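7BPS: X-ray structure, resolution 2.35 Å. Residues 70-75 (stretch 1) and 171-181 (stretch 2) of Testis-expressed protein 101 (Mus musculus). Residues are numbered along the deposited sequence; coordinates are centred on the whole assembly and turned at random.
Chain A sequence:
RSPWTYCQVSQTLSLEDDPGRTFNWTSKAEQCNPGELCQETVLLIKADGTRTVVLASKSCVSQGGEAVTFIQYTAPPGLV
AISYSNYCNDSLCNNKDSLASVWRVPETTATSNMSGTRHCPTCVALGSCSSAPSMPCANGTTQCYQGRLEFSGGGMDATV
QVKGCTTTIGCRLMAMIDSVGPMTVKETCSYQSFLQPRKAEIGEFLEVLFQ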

# COMPACT_ATOMS: atom_id res chain seq x y z
N PHE A 70 10.94 0.05 -5.42
CA PHE A 70 10.16 -1.11 -4.91
C PHE A 70 10.50 -1.28 -3.43
O PHE A 70 11.67 -1.44 -3.11
CB PHE A 70 10.47 -2.40 -5.69
CG PHE A 70 9.83 -3.62 -5.07
CD1 PHE A 70 10.45 -4.29 -4.01
CD2 PHE A 70 8.58 -4.06 -5.49
CE1 PHE A 70 9.86 -5.40 -3.42
CE2 PHE A 70 8.00 -5.18 -4.91
CZ PHE A 70 8.63 -5.84 -3.87
N ILE A 71 9.51 -1.25 -2.54
CA ILE A 71 9.75 -1.42 -1.08
C ILE A 71 8.83 -2.51 -0.54
O ILE A 71 7.61 -2.48 -0.80
CB ILE A 71 9.56 -0.09 -0.33
CG1 ILE A 71 10.55 0.97 -0.83
CG2 ILE A 71 9.68 -0.29 1.18
CD1 ILE A 71 10.25 2.37 -0.35
N GLN A 72 9.41 -3.41 0.24
CA GLN A 72 8.67 -4.27 1.18
C GLN A 72 8.86 -3.68 2.58
O GLN A 72 9.98 -3.75 3.13
CB GLN A 72 9.16 -5.72 1.08
CG GLN A 72 8.45 -6.62 2.06
CD GLN A 72 8.64 -8.07 1.73
OE1 GLN A 72 7.76 -8.71 1.14
NE2 GLN A 72 9.77 -8.60 2.18
N TYR A 73 7.80 -3.10 3.13
CA TYR A 73 7.86 -2.39 4.44
C TYR A 73 7.91 -3.46 5.53
O TYR A 73 8.74 -3.38 6.42
CB TYR A 73 6.67 -1.44 4.59
CG TYR A 73 6.59 -0.41 3.49
CD1 TYR A 73 7.16 0.84 3.66
CD2 TYR A 73 5.98 -0.68 2.28
CE1 TYR A 73 7.14 1.78 2.66
CE2 TYR A 73 5.96 0.26 1.26
CZ TYR A 73 6.53 1.50 1.45
OH TYR A 73 6.56 2.47 0.49
N THR A 74 7.05 -4.45 5.40
CA THR A 74 6.86 -5.54 6.37
C THR A 74 6.74 -6.85 5.60
O THR A 74 6.02 -6.89 4.59
CB THR A 74 5.65 -5.27 7.28
OG1 THR A 74 5.82 -4.09 8.06
CG2 THR A 74 5.39 -6.45 8.19
N ALA A 75 7.43 -7.89 6.05
CA ALA A 75 7.53 -9.19 5.35
C ALA A 75 6.62 -10.21 6.00
O ALA A 75 6.34 -10.14 7.20
CB ALA A 75 8.96 -9.67 5.37
N CYS A 171 4.82 -0.15 16.26
CA CYS A 171 3.90 0.45 15.27
C CYS A 171 4.67 0.72 13.98
O CYS A 171 4.73 1.90 13.58
CB CYS A 171 3.26 1.71 15.83
SG CYS A 171 2.27 1.40 17.31
N ARG A 172 5.15 -0.33 13.31
CA ARG A 172 6.13 -0.21 12.18
C ARG A 172 5.72 -1.10 11.01
O ARG A 172 6.59 -1.59 10.28
CB ARG A 172 7.53 -0.54 12.71
CG ARG A 172 8.01 0.45 13.76
CD ARG A 172 9.53 0.50 13.89
NE ARG A 172 9.91 -0.21 15.09
CZ ARG A 172 10.44 0.32 16.18
NH1 ARG A 172 10.73 1.60 16.22
NH2 ARG A 172 10.71 -0.45 17.22
N LEU A 173 4.41 -1.28 10.81
CA LEU A 173 3.87 -1.88 9.58
C LEU A 173 4.47 -1.14 8.38
O LEU A 173 4.88 -1.81 7.41
CB LEU A 173 2.34 -1.80 9.59
CG LEU A 173 1.65 -2.34 8.33
CD1 LEU A 173 2.07 -3.78 8.05
CD2 LEU A 173 0.14 -2.24 8.45
N MET A 174 4.53 0.20 8.42
CA MET A 174 5.02 0.99 7.27
C MET A 174 6.51 1.35 7.49
O MET A 174 7.02 2.26 6.82
CB MET A 174 4.16 2.23 7.05
CG MET A 174 2.81 1.91 6.47
SD MET A 174 2.93 1.00 4.91
CE MET A 174 3.59 2.25 3.81
N ALA A 175 7.19 0.61 8.37
CA ALA A 175 8.65 0.69 8.60
C ALA A 175 9.11 2.13 8.83
O ALA A 175 10.23 2.42 8.50
CB ALA A 175 9.37 0.05 7.45
N MET A 176 8.27 2.98 9.43
CA MET A 176 8.66 4.35 9.84
C MET A 176 8.96 5.17 8.59
O MET A 176 9.67 6.20 8.73
CB MET A 176 9.89 4.33 10.76
CG MET A 176 9.65 3.55 12.06
SD MET A 176 11.07 3.64 13.18
CE MET A 176 10.70 5.22 13.95
N ILE A 177 8.45 4.76 7.44
CA ILE A 177 8.53 5.57 6.19
C ILE A 177 7.26 6.44 6.09
O ILE A 177 6.18 5.88 6.22
CB ILE A 177 8.78 4.67 4.97
CG1 ILE A 177 10.17 4.02 5.09
CG2 ILE A 177 8.62 5.46 3.67
CD1 ILE A 177 10.44 2.84 4.19
N ASP A 178 7.44 7.74 5.89
CA ASP A 178 6.45 8.84 5.97
C ASP A 178 5.76 9.05 4.63
O ASP A 178 4.79 9.84 4.56
CB ASP A 178 7.12 10.21 6.19
CG ASP A 178 7.90 10.35 7.49
OD1 ASP A 178 7.64 9.56 8.42
OD2 ASP A 178 8.78 11.23 7.55
N SER A 179 6.28 8.50 3.54
CA SER A 179 5.70 8.86 2.22
C SER A 179 5.96 7.77 1.20
O SER A 179 6.94 7.03 1.31
CB SER A 179 6.18 10.18 1.71
OG SER A 179 7.54 10.08 1.40
N VAL A 180 5.04 7.72 0.24
CA VAL A 180 4.92 6.66 -0.78
C VAL A 180 4.45 7.38 -2.03
O VAL A 180 3.22 7.65 -2.17
CB VAL A 180 3.95 5.54 -0.33
CG1 VAL A 180 3.80 4.47 -1.38
CG2 VAL A 180 4.37 4.92 0.99
N GLY A 181 5.40 7.68 -2.91
CA GLY A 181 5.18 8.53 -4.09
C GLY A 181 4.53 9.83 -3.64
O GLY A 181 5.04 10.48 -2.74
O HOH W 1 8.47 -3.43 9.08
O HOH W 2 8.00 4.85 0.05

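Tyr73 is the centre of this contact. It gives up 129 Å² to the other stretch, out of 355 Å² buried on both sides together. Tyr73, Thr74, Leu173, Met174 and Val180 are buried. The chain turns a corner at Tyr73. Its CA-to-CB bond points toward stretch 2, and chi1 of -58° (m) with chi2 of -94° sets the ring among Met174, Ala175, Ile177 and Val180.

Met174 covers one face of the ring. Its CA-to-CB bond points away from stretch 1, so the side chain has to fold back to reach it. Three successive m torsions (-73°, -56°, -70°) do this. They bring Met174 CE to 3.7 Å from the centroid of the Tyr73 ring, 7° off the ring normal, in a CH-pi contact. Met174 SD follows at 4.4 Å from the same centroid, also over the face. An unbranched, flexible methionine suits this place, because it can curl and still offer both a methyl group and a polarisable sulfur to the ring.

Ala175 lies at the ring edge, with its CB 4.2 Å from Tyr73 CB. Tyr73 CA and Ala175 CA are 5.2 Å apart, and a methyl group fits the short gap. The CA-to-CB bond of Ile177 points toward stretch 1. With chi1 m and chi2 t, its extended arm places CD1 3.8 Å from Tyr73 CE1. Ile177 CD1 also lies 4.4 Å from Ile71 CG2, a looser apolar contact. Val180, with chi1 t, places CG2 3.3 Å from Tyr73 OH and 4.1 Å from Tyr73 CZ. Both residues suit their places by packing apolar groups on the tyrosine.

The tyrosine hydroxyl is not left unpaired in this apolar setting. Tyr73 OH hydrogen-bonds water 2 at 2.8 Å, and that water donates to Ser179 O at 2.7 Å. The hydroxyl also has a partner elsewhere in the structure.

Thr74 makes the one direct hydrogen bond between the stretches. With chi1 of -63° (m), its short side chain reaches a backbone carbonyl, and Thr74 OG1 donates to Leu173 O at 2.6 Å. The CA-to-CB bond of Leu173 points away from stretch 1, but its t, p conformation brings CD1 to 3.8 Å from Thr74 OG1. Water 1 adds a second polar link, donating to Tyr73 O at 2.7 Å and to Arg172 O at 2.9 Å.

Two turns shape the receiving surface. Ala175 N bonds Arg172 O at 3.0 Å in a type I turn, and Ile177 N bonds Met174 O at 2.9 Å in a type I' turn.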